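Local atomic coordinates of twin-arginine translocation pathway signal protein (Burkholderia phytofirmans, PDB entry 2RJO), a protein that binds beta-D-galactose in the cleft between its two lobes, consistent with a periplasmic sugar-binding protein. Residues Q174-N179 / F184-A189; G211-L216 / I225-M230; Q169-Q174 / S196-V201; Q128-M133 / G137-L142; A239-E244 / T294-V299. All blocks are in the same frame, centred on the assembly; numbering follows the deposited sequence.

Contact 1 of 5, residues Q174-N179 / F184-A189; sequences QVADWN and FPIMQA. With GAL (beta-D-galactopyranose), chain B.
I186 of helix 180-194 supplies nearly all the apolar contact, lying against Q174, V175 and A176 where strand 168-175 runs out. Its two branches divide the work. CG2 sits against the aliphatic base of the Q174 side chain, 4.0 Å from Q174 CB. The other branch, extended at chi2 180°, carries I186 CD1 to the strand's end, 4.2 Å from A176 CB. The same methyl lies 3.6 Å from the carbonyl V175 O, a van der Waals contact of methyl on oxygen.

No hydrogen bond links the two segments; beyond the strand a type I' turn runs from A176 to N179, closed by N179 N to A176 O (3.0 Å). N179 then stands at the N-cap of the helix, its OD1 making weak bonds to the amides of Q181 and K182.

The sugar is met inside this turn. W178 turns one ring face to the galactose, whose O4 stands 3.1 Å above the ring plane, offset toward its rim; the nearest ring atom is W178 CZ2. Polar groups of D70, D231, R13, R154, N205 and Y20 bind the same sugar.

Dispersion through I186 thus joins strand end and helix directly, while the turn sets the course of the chain at W178 and probably contributes to placing its ring against the sugar.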
# COMPACT_ATOMS: atom_id res chain seq x y z
N GLN A 174 -1.29 -17.07 -7.88
CA GLN A 174 -1.31 -16.34 -9.14
C GLN A 174 -1.25 -14.83 -8.91
O GLN A 174 -1.85 -14.30 -7.98
CB GLN A 174 -2.57 -16.67 -9.93
CG GLN A 174 -2.58 -18.05 -10.55
CD GLN A 174 -1.71 -18.14 -11.79
OE1 GLN A 174 -1.93 -17.42 -12.76
NE2 GLN A 174 -0.73 -19.03 -11.76
N VAL A 175 -0.52 -14.15 -9.78
CA VAL A 175 -0.36 -12.71 -9.72
C VAL A 175 -1.51 -12.03 -10.46
O VAL A 175 -1.82 -12.39 -11.60
CB VAL A 175 0.97 -12.31 -10.36
CG1 VAL A 175 1.05 -10.80 -10.51
CG2 VAL A 175 2.12 -12.84 -9.52
N ALA A 176 -2.14 -11.06 -9.81
CA ALA A 176 -3.25 -10.33 -10.43
C ALA A 176 -2.93 -8.82 -10.48
O ALA A 176 -3.82 -8.00 -10.71
CB ALA A 176 -4.53 -10.59 -9.68
N ASP A 177 -1.67 -8.49 -10.24
CA ASP A 177 -1.18 -7.12 -10.28
C ASP A 177 -2.02 -6.07 -9.53
O ASP A 177 -2.25 -4.98 -10.05
CB ASP A 177 -1.05 -6.65 -11.74
CG ASP A 177 -0.01 -7.44 -12.53
OD1 ASP A 177 1.01 -7.87 -11.96
OD2 ASP A 177 -0.22 -7.61 -13.76
N TRP A 178 -2.48 -6.40 -8.32
CA TRP A 178 -3.29 -5.48 -7.49
C TRP A 178 -4.64 -5.06 -8.10
O TRP A 178 -5.35 -4.24 -7.53
CB TRP A 178 -2.51 -4.19 -7.22
CG TRP A 178 -1.08 -4.35 -6.76
CD1 TRP A 178 0.03 -3.85 -7.37
CD2 TRP A 178 -0.62 -4.99 -5.55
NE1 TRP A 178 1.15 -4.13 -6.62
CE2 TRP A 178 0.78 -4.83 -5.51
CE3 TRP A 178 -1.26 -5.69 -4.52
CZ2 TRP A 178 1.56 -5.34 -4.45
CZ3 TRP A 178 -0.48 -6.20 -3.47
CH2 TRP A 178 0.91 -6.02 -3.45
N ASN A 179 -4.99 -5.63 -9.25
CA ASN A 179 -6.22 -5.27 -9.97
C ASN A 179 -7.38 -6.26 -9.79
O ASN A 179 -7.21 -7.45 -10.01
CB ASN A 179 -5.85 -5.12 -11.45
CG ASN A 179 -6.95 -4.51 -12.27
OD1 ASN A 179 -8.02 -5.10 -12.44
ND2 ASN A 179 -6.71 -3.30 -12.79
N PHE A 184 -10.64 -11.28 -11.02
CA PHE A 184 -11.93 -11.87 -11.33
C PHE A 184 -11.79 -13.12 -12.21
O PHE A 184 -12.11 -14.22 -11.75
CB PHE A 184 -12.81 -10.81 -12.02
CG PHE A 184 -14.23 -11.24 -12.26
CD1 PHE A 184 -15.18 -11.14 -11.24
CD2 PHE A 184 -14.62 -11.70 -13.51
CE1 PHE A 184 -16.51 -11.48 -11.47
CE2 PHE A 184 -15.96 -12.06 -13.75
CZ PHE A 184 -16.90 -11.95 -12.73
N PRO A 185 -11.32 -12.98 -13.46
CA PRO A 185 -11.18 -14.17 -14.31
C PRO A 185 -10.27 -15.26 -13.77
O PRO A 185 -10.39 -16.42 -14.16
CB PRO A 185 -10.69 -13.60 -15.65
CG PRO A 185 -9.94 -12.38 -15.24
CD PRO A 185 -10.84 -11.78 -14.18
N ILE A 186 -9.35 -14.90 -12.88
CA ILE A 186 -8.46 -15.90 -12.31
C ILE A 186 -9.22 -16.73 -11.26
O ILE A 186 -9.01 -17.94 -11.14
CB ILE A 186 -7.22 -15.24 -11.65
CG1 ILE A 186 -6.32 -14.62 -12.72
CG2 ILE A 186 -6.44 -16.27 -10.86
CD1 ILE A 186 -5.07 -13.93 -12.16
N MSE A 187 -10.11 -16.08 -10.52
CA MSE A 187 -10.91 -16.76 -9.51
C MSE A 187 -11.86 -17.73 -10.20
O MSE A 187 -12.09 -18.84 -9.72
CB MSE A 187 -11.74 -15.75 -8.70
CG MSE A 187 -11.39 -15.66 -7.22
SE MSE A 187 -11.70 -17.15 -6.26
CE MSE A 187 -10.24 -17.40 -5.57
N GLN A 188 -12.40 -17.30 -11.33
CA GLN A 188 -13.32 -18.12 -12.10
C GLN A 188 -12.66 -19.41 -12.55
O GLN A 188 -13.20 -20.49 -12.35
CB GLN A 188 -13.82 -17.37 -13.33
CG GLN A 188 -14.67 -16.18 -13.01
CD GLN A 188 -15.28 -15.56 -14.24
OE1 GLN A 188 -14.57 -15.09 -15.14
NE2 GLN A 188 -16.61 -15.57 -14.30
N ALA A 189 -11.49 -19.28 -13.18
CA ALA A 189 -10.75 -20.43 -13.67
C ALA A 189 -10.37 -21.37 -12.53
O ALA A 189 -10.31 -22.59 -12.73
CB ALA A 189 -9.50 -19.98 -14.41
C1 GAL B . -1.39 -1.02 -4.34
C2 GAL B . -1.80 -1.91 -3.15
C3 GAL B . -0.99 -1.48 -1.90
C4 GAL B . 0.50 -1.64 -2.21
C5 GAL B . 0.81 -0.73 -3.44
C6 GAL B . 2.28 -0.87 -3.78
O1 GAL B . -2.13 -1.43 -5.51
O2 GAL B . -3.19 -1.75 -2.88
O3 GAL B . -1.33 -2.30 -0.79
O4 GAL B . 0.77 -3.00 -2.54
O5 GAL B . 0.03 -1.16 -4.60
O6 GAL B . 2.55 -0.04 -4.89

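Contact 2 of 5, residues G211-L216 / I225-M230; sequences GAIEAL and IPVTGM
I213 and L216 on helix 206-218 pack against I225 and V227 on the short strand 227-228 and its approach, within a beta-alpha-beta unit that starts from strand 198-203. The helix is the crossover between two neighbouring parallel strands, and this contact seats it on the second of them.

L216 makes most of the contact, and its two methyls part company. CD2 reaches I225 CD1 at 3.7 Å, the two side chains meeting at a slant. CD1 goes the other way along the strand, 3.8 Å from V227 CG2 and 4.0 Å from the carbonyl I225 O. With CG beside the backbone N (chi1 -65°) and the chain extended at chi2, L216 sets CD1 between I225 and V227 and leaves CD2 to I225 alone. The L216 and V227 side chains run antiparallel past one another. One turn earlier, I213 brings CG1 to the same methyl, V227 CG2, at 4.2 Å, so that a single valine branch serves both helix residues.

V201 of strand 198-203 flanks I225 and V227 and exchanges backbone bonds with P226 and T228. On the helix, A212 and A215 lean on M187 of helix 180-194. T228 faces the opposite side of the sheet, where it meets T125 and L129 of helix 118-132.

No hydrogen bond crosses between helix and strand. The interface is aliphatic and mostly buried, so its hold rests on shape and exclusion of water.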
# COMPACT_ATOMS: atom_id res chain seq x y z
N GLY A 211 -12.22 -8.57 -6.10
CA GLY A 211 -12.33 -9.16 -7.43
C GLY A 211 -12.65 -10.62 -7.23
O GLY A 211 -13.46 -11.19 -7.96
N ALA A 212 -12.02 -11.24 -6.24
CA ALA A 212 -12.26 -12.64 -5.94
C ALA A 212 -13.71 -12.81 -5.46
O ALA A 212 -14.40 -13.73 -5.88
CB ALA A 212 -11.28 -13.11 -4.85
N ILE A 213 -14.16 -11.91 -4.60
CA ILE A 213 -15.51 -11.97 -4.08
C ILE A 213 -16.57 -11.73 -5.15
O ILE A 213 -17.70 -12.20 -5.02
CB ILE A 213 -15.71 -10.97 -2.93
CG1 ILE A 213 -14.82 -11.37 -1.75
CG2 ILE A 213 -17.17 -10.91 -2.53
CD1 ILE A 213 -14.73 -10.33 -0.63
N GLU A 214 -16.22 -11.00 -6.20
CA GLU A 214 -17.18 -10.76 -7.28
C GLU A 214 -17.39 -12.03 -8.08
O GLU A 214 -18.47 -12.28 -8.62
CB GLU A 214 -16.69 -9.65 -8.20
CG GLU A 214 -16.77 -8.27 -7.59
CD GLU A 214 -16.09 -7.22 -8.45
OE1 GLU A 214 -14.88 -7.38 -8.74
OE2 GLU A 214 -16.76 -6.23 -8.83
N ALA A 215 -16.34 -12.84 -8.17
CA ALA A 215 -16.39 -14.10 -8.88
C ALA A 215 -17.20 -15.08 -8.03
O ALA A 215 -18.04 -15.81 -8.53
CB ALA A 215 -14.99 -14.63 -9.13
N LEU A 216 -16.93 -15.10 -6.72
CA LEU A 216 -17.68 -15.98 -5.82
C LEU A 216 -19.17 -15.63 -5.87
O LEU A 216 -20.01 -16.51 -5.97
CB LEU A 216 -17.18 -15.84 -4.39
CG LEU A 216 -15.75 -16.27 -4.10
CD1 LEU A 216 -15.42 -15.92 -2.65
CD2 LEU A 216 -15.58 -17.75 -4.36
N ILE A 225 -17.17 -18.91 1.29
CA ILE A 225 -15.75 -19.18 1.18
C ILE A 225 -15.06 -17.94 1.76
O ILE A 225 -15.21 -16.84 1.24
CB ILE A 225 -15.33 -19.39 -0.29
CG1 ILE A 225 -16.01 -20.65 -0.83
CG2 ILE A 225 -13.81 -19.54 -0.39
CD1 ILE A 225 -15.80 -20.85 -2.32
N PRO A 226 -14.31 -18.11 2.87
CA PRO A 226 -13.60 -17.01 3.53
C PRO A 226 -12.49 -16.41 2.66
O PRO A 226 -11.73 -17.13 2.02
CB PRO A 226 -13.08 -17.65 4.80
CG PRO A 226 -12.81 -19.04 4.38
CD PRO A 226 -14.05 -19.38 3.58
N VAL A 227 -12.42 -15.09 2.65
CA VAL A 227 -11.42 -14.39 1.86
C VAL A 227 -10.78 -13.30 2.70
O VAL A 227 -11.43 -12.73 3.58
CB VAL A 227 -12.06 -13.73 0.64
CG1 VAL A 227 -10.99 -13.16 -0.27
CG2 VAL A 227 -12.94 -14.73 -0.09
N THR A 228 -9.51 -13.01 2.43
CA THR A 228 -8.81 -11.94 3.14
C THR A 228 -8.11 -11.01 2.16
O THR A 228 -7.79 -11.39 1.04
CB THR A 228 -7.77 -12.49 4.13
OG1 THR A 228 -6.78 -13.24 3.43
CG2 THR A 228 -8.44 -13.35 5.18
N GLY A 229 -7.87 -9.78 2.61
CA GLY A 229 -7.21 -8.80 1.77
C GLY A 229 -6.25 -7.95 2.59
O GLY A 229 -5.78 -8.39 3.64
N MSE A 230 -5.96 -6.75 2.11
CA MSE A 230 -5.06 -5.84 2.81
C MSE A 230 -5.18 -4.46 2.21
O MSE A 230 -5.18 -4.31 0.99
CB MSE A 230 -3.59 -6.32 2.73
CG MSE A 230 -3.18 -7.22 3.90
SE MSE A 230 -1.43 -7.73 3.94
CE MSE A 230 -1.54 -9.31 3.15

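Contact 3 of 5, residues Q169-Q174 / S196-V201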
# COMPACT_ATOMS: atom_id res chain seq x y z
N GLN A 169 -3.56 -26.77 2.35
CA GLN A 169 -2.93 -27.12 1.09
C GLN A 169 -3.06 -25.93 0.13
O GLN A 169 -4.16 -25.52 -0.21
CB GLN A 169 -3.59 -28.39 0.50
CG GLN A 169 -3.70 -28.47 -1.04
CD GLN A 169 -2.51 -29.14 -1.73
OE1 GLN A 169 -1.38 -28.61 -1.75
NE2 GLN A 169 -2.76 -30.31 -2.33
N LEU A 170 -1.92 -25.38 -0.27
CA LEU A 170 -1.89 -24.24 -1.19
C LEU A 170 -2.18 -24.76 -2.59
O LEU A 170 -1.30 -25.32 -3.25
CB LEU A 170 -0.53 -23.56 -1.17
CG LEU A 170 -0.41 -22.28 -2.01
CD1 LEU A 170 -1.36 -21.21 -1.47
CD2 LEU A 170 1.02 -21.79 -1.98
N LEU A 171 -3.41 -24.55 -3.05
CA LEU A 171 -3.78 -25.03 -4.37
C LEU A 171 -3.06 -24.35 -5.53
O LEU A 171 -2.63 -25.03 -6.46
CB LEU A 171 -5.29 -24.93 -4.56
CG LEU A 171 -6.10 -25.68 -3.50
CD1 LEU A 171 -7.59 -25.48 -3.74
CD2 LEU A 171 -5.74 -27.16 -3.55
N ASP A 172 -2.93 -23.02 -5.48
CA ASP A 172 -2.27 -22.30 -6.57
C ASP A 172 -2.11 -20.80 -6.30
O ASP A 172 -3.04 -20.12 -5.88
CB ASP A 172 -3.06 -22.49 -7.86
CG ASP A 172 -2.40 -21.82 -9.06
OD1 ASP A 172 -1.17 -21.91 -9.17
OD2 ASP A 172 -3.12 -21.23 -9.89
N PHE A 173 -0.92 -20.27 -6.57
CA PHE A 173 -0.65 -18.85 -6.37
C PHE A 173 -0.59 -18.19 -7.73
O PHE A 173 0.09 -18.69 -8.63
CB PHE A 173 0.69 -18.65 -5.66
CG PHE A 173 1.00 -17.21 -5.34
CD1 PHE A 173 0.44 -16.59 -4.23
CD2 PHE A 173 1.84 -16.47 -6.16
CE1 PHE A 173 0.71 -15.24 -3.94
CE2 PHE A 173 2.12 -15.11 -5.88
CZ PHE A 173 1.56 -14.51 -4.78
N GLN A 174 -1.29 -17.07 -7.88
CA GLN A 174 -1.31 -16.34 -9.14
C GLN A 174 -1.25 -14.83 -8.91
O GLN A 174 -1.85 -14.30 -7.98
CB GLN A 174 -2.57 -16.67 -9.93
CG GLN A 174 -2.58 -18.05 -10.55
CD GLN A 174 -1.71 -18.14 -11.79
OE1 GLN A 174 -1.93 -17.42 -12.76
NE2 GLN A 174 -0.73 -19.03 -11.76
N SER A 196 -14.92 -27.74 -5.28
CA SER A 196 -15.06 -27.85 -3.82
C SER A 196 -13.75 -27.87 -3.05
O SER A 196 -13.72 -27.61 -1.85
CB SER A 196 -15.86 -29.11 -3.47
OG SER A 196 -15.11 -30.27 -3.79
N LYS A 197 -12.66 -28.19 -3.74
CA LYS A 197 -11.37 -28.23 -3.08
C LYS A 197 -10.97 -26.88 -2.48
O LYS A 197 -10.17 -26.82 -1.56
CB LYS A 197 -10.30 -28.72 -4.06
CG LYS A 197 -10.53 -30.16 -4.52
CD LYS A 197 -9.52 -30.59 -5.57
CE LYS A 197 -9.92 -30.10 -6.97
NZ LYS A 197 -11.24 -30.66 -7.43
N ILE A 198 -11.55 -25.80 -3.00
CA ILE A 198 -11.26 -24.46 -2.51
C ILE A 198 -12.03 -24.15 -1.22
O ILE A 198 -13.25 -23.95 -1.26
CB ILE A 198 -11.61 -23.38 -3.56
CG1 ILE A 198 -10.80 -23.60 -4.84
CG2 ILE A 198 -11.31 -21.99 -3.02
CD1 ILE A 198 -11.14 -22.63 -5.96
N LYS A 199 -11.33 -24.10 -0.09
CA LYS A 199 -11.95 -23.81 1.21
C LYS A 199 -11.61 -22.41 1.71
O LYS A 199 -11.98 -22.03 2.82
CB LYS A 199 -11.48 -24.83 2.26
CG LYS A 199 -11.90 -26.27 1.98
CD LYS A 199 -13.41 -26.41 1.96
CE LYS A 199 -13.82 -27.79 1.46
NZ LYS A 199 -15.32 -27.93 1.47
N GLY A 200 -10.89 -21.64 0.90
CA GLY A 200 -10.52 -20.30 1.29
C GLY A 200 -9.76 -19.55 0.21
O GLY A 200 -9.29 -20.15 -0.77
N VAL A 201 -9.63 -18.24 0.39
CA VAL A 201 -8.94 -17.38 -0.57
C VAL A 201 -8.15 -16.29 0.15
O VAL A 201 -8.69 -15.57 0.98
CB VAL A 201 -9.93 -16.69 -1.51
CG1 VAL A 201 -9.17 -15.92 -2.59
CG2 VAL A 201 -10.89 -17.71 -2.13
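L171 and I198 approach no closer than 7.7 Å between CA atoms, because strands 168-175 and 198-203 are parallel but lie on the two sides of strand 137-143 and share no backbone hydrogen bond. L171 itself departs from extended angles, with psi at -44°.

The side chain of L171 bridges that gap. Its CD1 does the touching, set forward by a chain that is extended at chi2 (178°). It meets K197 O at 3.6 Å and K197 CB at 4.2 Å, at the end of the 3-10 turn that precedes the second strand. The same methyl lies 3.9 Å from I198 CG1, the branch that stands beside its own backbone N. K197 contributes only the base of its side chain here; the amine end leads away and NZ bonds weakly to F194 O. At the other end of the segment, Q174 NE2 makes a weak bond to the preceding carbonyl, F173 O (3.3 Å).

L171 also touches V140 of the middle strand and F194 of helix 180-194, the helix that covers this face of the sheet. D172 OD2 accepts a hydrogen bond from W190 NE1 of that helix, and M187 reaches V201 further along. L170 and F173 turn to helix 149-163 instead, meeting L162 and K155, so strand 168-175 runs between two helices at the edge of a four-stranded parallel sheet.

Contact 4 of 5, residues Q128-M133 / G137-L142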
# COMPACT_ATOMS: atom_id res chain seq x y z
N GLN A 128 -5.40 -15.81 10.18
CA GLN A 128 -6.81 -15.63 10.48
C GLN A 128 -7.65 -16.44 9.50
O GLN A 128 -8.65 -17.04 9.88
CB GLN A 128 -7.20 -14.16 10.38
CG GLN A 128 -8.70 -13.92 10.56
CD GLN A 128 -9.20 -14.30 11.94
OE1 GLN A 128 -8.92 -13.60 12.93
NE2 GLN A 128 -9.93 -15.41 12.03
N LEU A 129 -7.23 -16.44 8.23
CA LEU A 129 -7.93 -17.17 7.19
C LEU A 129 -7.91 -18.67 7.47
O LEU A 129 -8.93 -19.35 7.36
CB LEU A 129 -7.29 -16.88 5.83
CG LEU A 129 -7.82 -17.69 4.65
CD1 LEU A 129 -9.25 -17.26 4.34
CD2 LEU A 129 -6.92 -17.49 3.43
N PHE A 130 -6.75 -19.20 7.84
CA PHE A 130 -6.64 -20.62 8.12
C PHE A 130 -7.42 -21.02 9.36
O PHE A 130 -7.90 -22.14 9.45
CB PHE A 130 -5.17 -21.03 8.27
CG PHE A 130 -4.32 -20.71 7.07
CD1 PHE A 130 -4.88 -20.64 5.79
CD2 PHE A 130 -2.95 -20.50 7.21
CE1 PHE A 130 -4.09 -20.36 4.67
CE2 PHE A 130 -2.15 -20.23 6.09
CZ PHE A 130 -2.72 -20.15 4.82
N LYS A 131 -7.54 -20.11 10.32
CA LYS A 131 -8.30 -20.44 11.52
C LYS A 131 -9.74 -20.63 11.07
O LYS A 131 -10.40 -21.61 11.43
CB LYS A 131 -8.25 -19.30 12.54
CG LYS A 131 -6.86 -18.94 13.05
CD LYS A 131 -6.12 -20.15 13.61
CE LYS A 131 -4.92 -19.74 14.45
NZ LYS A 131 -5.34 -19.14 15.75
N SER A 132 -10.23 -19.69 10.26
CA SER A 132 -11.59 -19.75 9.76
C SER A 132 -11.89 -21.05 9.05
O SER A 132 -13.02 -21.53 9.06
CB SER A 132 -11.87 -18.59 8.81
OG SER A 132 -11.86 -17.36 9.49
N MSE A 133 -10.87 -21.63 8.43
CA MSE A 133 -11.02 -22.88 7.68
C MSE A 133 -10.90 -24.11 8.59
O MSE A 133 -11.00 -25.24 8.12
CB MSE A 133 -9.95 -22.97 6.59
CG MSE A 133 -10.07 -21.94 5.47
SE MSE A 133 -8.54 -21.86 4.50
CE MSE A 133 -8.72 -20.41 3.75
N GLY A 137 -7.75 -27.57 4.68
CA GLY A 137 -8.48 -27.21 3.48
C GLY A 137 -7.63 -26.62 2.38
O GLY A 137 -6.47 -26.25 2.60
N GLY A 138 -8.21 -26.52 1.19
CA GLY A 138 -7.49 -25.99 0.05
C GLY A 138 -7.58 -24.49 -0.04
O GLY A 138 -8.65 -23.91 0.14
N VAL A 139 -6.46 -23.85 -0.35
CA VAL A 139 -6.41 -22.40 -0.46
C VAL A 139 -5.77 -21.89 -1.73
O VAL A 139 -4.75 -22.41 -2.16
CB VAL A 139 -5.64 -21.81 0.72
CG1 VAL A 139 -5.69 -20.30 0.67
CG2 VAL A 139 -6.22 -22.33 2.03
N VAL A 140 -6.39 -20.89 -2.35
CA VAL A 140 -5.83 -20.27 -3.54
C VAL A 140 -5.37 -18.88 -3.10
O VAL A 140 -5.99 -18.29 -2.21
CB VAL A 140 -6.86 -20.16 -4.69
CG1 VAL A 140 -7.16 -21.53 -5.26
CG2 VAL A 140 -8.14 -19.50 -4.20
N ALA A 141 -4.31 -18.35 -3.70
CA ALA A 141 -3.80 -17.04 -3.32
C ALA A 141 -3.49 -16.12 -4.51
O ALA A 141 -2.91 -16.55 -5.51
CB ALA A 141 -2.57 -17.19 -2.44
N LEU A 142 -3.87 -14.86 -4.37
CA LEU A 142 -3.67 -13.84 -5.39
C LEU A 142 -2.60 -12.85 -4.95
O LEU A 142 -2.71 -12.25 -3.89
CB LEU A 142 -4.98 -13.10 -5.65
CG LEU A 142 -6.11 -13.94 -6.26
CD1 LEU A 142 -7.46 -13.33 -5.88
CD2 LEU A 142 -5.93 -14.01 -7.78
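In the last turn of helix 118-132, just before M133, which reaches V139, Q128 O is gripped twice by one serine: S132 N comes to it at 3.1 Å and S132 OG at 3.2 Å, from opposite faces of the carbonyl plane. The hydroxyl is tilted 30° from that plane.

Across the contact everything converges on V139. Selenomethionine M133, its chain extended beyond CG, lays SE against V139 CG2 at 3.4 Å, a tight fit, with M133 CE at 3.6 Å from the same methyl. F130 brings CE1 to V139 CG2 at 3.9 Å, while the two side chains cross near a right angle. L129 takes the other branch, CD2 to V139 CG1 at 4.1 Å.

Helix 118-132 thus packs on strand 137-143, an inner strand of the parallel sheet, right after the short connection that joins them. Beyond the two segments, the F130 ring meets that of F165 and lies against L158, A161 and L162, whereas L129 and M133 touch P226. V140, next along the strand, turns to the other face and meets M187 and W190 of helix 180-194.

Contact 5 of 5, residues A239-E244 / T294-V299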
# COMPACT_ATOMS: atom_id res chain seq x y z
N ALA A 239 -17.22 -5.07 2.90
CA ALA A 239 -17.24 -6.51 2.69
C ALA A 239 -16.96 -7.23 4.00
O ALA A 239 -17.44 -8.34 4.21
CB ALA A 239 -16.20 -6.91 1.66
N ILE A 240 -16.20 -6.61 4.90
CA ILE A 240 -15.92 -7.26 6.18
C ILE A 240 -17.15 -7.25 7.08
O ILE A 240 -17.47 -8.25 7.73
CB ILE A 240 -14.74 -6.59 6.93
CG1 ILE A 240 -13.44 -6.81 6.16
CG2 ILE A 240 -14.63 -7.17 8.34
CD1 ILE A 240 -12.24 -6.20 6.82
N LYS A 241 -17.84 -6.12 7.13
CA LYS A 241 -19.02 -6.03 7.97
C LYS A 241 -20.12 -6.96 7.45
O LYS A 241 -20.99 -7.39 8.20
CB LYS A 241 -19.55 -4.60 8.02
CG LYS A 241 -20.57 -4.41 9.13
CD LYS A 241 -21.81 -3.65 8.67
CE LYS A 241 -21.62 -2.13 8.72
NZ LYS A 241 -22.95 -1.47 8.51
N SER A 242 -20.08 -7.26 6.15
CA SER A 242 -21.08 -8.12 5.53
C SER A 242 -20.71 -9.59 5.61
O SER A 242 -21.45 -10.44 5.10
CB SER A 242 -21.27 -7.72 4.07
OG SER A 242 -20.09 -7.97 3.32
N GLY A 243 -19.58 -9.90 6.23
CA GLY A 243 -19.16 -11.28 6.36
C GLY A 243 -18.52 -11.90 5.13
O GLY A 243 -18.20 -13.08 5.12
N GLU A 244 -18.31 -11.12 4.08
CA GLU A 244 -17.72 -11.69 2.89
C GLU A 244 -16.20 -11.71 2.88
O GLU A 244 -15.58 -12.57 2.23
CB GLU A 244 -18.29 -10.98 1.66
CG GLU A 244 -19.78 -11.29 1.54
CD GLU A 244 -20.42 -10.68 0.32
OE1 GLU A 244 -19.77 -10.65 -0.74
OE2 GLU A 244 -21.58 -10.23 0.43
N THR A 294 -14.81 -7.81 14.49
CA THR A 294 -14.85 -7.36 15.88
C THR A 294 -14.48 -5.89 16.06
O THR A 294 -14.98 -5.24 16.97
CB THR A 294 -13.96 -8.25 16.77
OG1 THR A 294 -12.59 -8.07 16.42
CG2 THR A 294 -14.34 -9.71 16.59
N ASN A 295 -13.64 -5.36 15.18
CA ASN A 295 -13.28 -3.95 15.30
C ASN A 295 -13.59 -3.19 14.02
O ASN A 295 -13.23 -2.02 13.89
CB ASN A 295 -11.79 -3.80 15.62
CG ASN A 295 -10.91 -4.13 14.43
OD1 ASN A 295 -11.21 -5.05 13.67
ND2 ASN A 295 -9.82 -3.39 14.27
N VAL A 296 -14.28 -3.82 13.08
CA VAL A 296 -14.57 -3.15 11.82
C VAL A 296 -15.33 -1.83 11.97
O VAL A 296 -15.03 -0.86 11.28
CB VAL A 296 -15.34 -4.05 10.84
CG1 VAL A 296 -16.72 -4.38 11.40
CG2 VAL A 296 -15.44 -3.37 9.49
N GLN A 297 -16.31 -1.80 12.86
CA GLN A 297 -17.08 -0.58 13.04
C GLN A 297 -16.19 0.61 13.42
O GLN A 297 -16.43 1.73 12.97
CB GLN A 297 -18.17 -0.80 14.08
CG GLN A 297 -19.11 0.38 14.26
CD GLN A 297 -18.59 1.41 15.23
OE1 GLN A 297 -18.30 1.10 16.39
NE2 GLN A 297 -18.46 2.66 14.77
N ASP A 298 -15.17 0.37 14.24
CA ASP A 298 -14.27 1.44 14.64
C ASP A 298 -13.41 1.95 13.49
O ASP A 298 -13.16 3.15 13.37
CB ASP A 298 -13.35 0.99 15.77
CG ASP A 298 -14.08 0.86 17.07
OD1 ASP A 298 -14.80 1.81 17.43
OD2 ASP A 298 -13.93 -0.18 17.73
N VAL A 299 -12.96 1.03 12.63
CA VAL A 299 -12.14 1.44 11.50
C VAL A 299 -12.99 2.23 10.52
O VAL A 299 -12.54 3.22 9.96
CB VAL A 299 -11.50 0.24 10.80
CG1 VAL A 299 -10.67 0.71 9.62
CG2 VAL A 299 -10.63 -0.52 11.79
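No flat side chain enters the meeting of I240 and K241 with V296, which is aliphatic throughout; the amide of N295, next door, is engaged elsewhere, with OD1 accepting from T292 N and ND2 donating to F290 O.

The I240 and V296 side chains run alongside one another, head to tail. I240 CG2 lies 4.1 Å from V296 CG2, and I240 CB is 4.2 Å from the same methyl. V296 places CG1 between its backbone N and carbonyl carbon (chi1 65°), which turns CG2 toward I240. That CG1 comes 4.4 Å from K241 CB, a loose touch at the margin, and the K241 chain then leads away.

V296 is at the first turn of helix 296-302, just after the N-cap position at N295. I240 is at the last turn of helix 234-241, which closes in a Schellman motif at G243: E244 N bonds to A239 O (2.9 Å) and G243 N to I240 O (3.1 Å). E244 then pairs with R217 in a salt bridge. I240 also rests on V291 and L245.

What joins the two is therefore weak, undirected dispersion between a helix end and a helix start, with no hydrogen bond crossing; the Schellman bonds stay within the 239-244 turn.

How the contacts relate
From the N terminus, contact 4 closes first, a short connection from helix 118-132 into strand 137-143. Contact 3 opens next on strand 168-175 and closes at strand 198-203; contact 1 is nested inside it, sharing Q174. Contact 2 follows in series, and contact 5 closes the longest loop, from helix 234-241 to helix 296-302. None cross. Contacts 1 to 4 all reach the four-stranded parallel sheet: K199 N and G138 O, and P226 O and V201 N, probably hydrogen-bond across its strands. Helix 180-194 joins contact 1 to contacts 2, 3 and 4 through M187. E244, touching I213 and V227, couples contact 5 to contact 2.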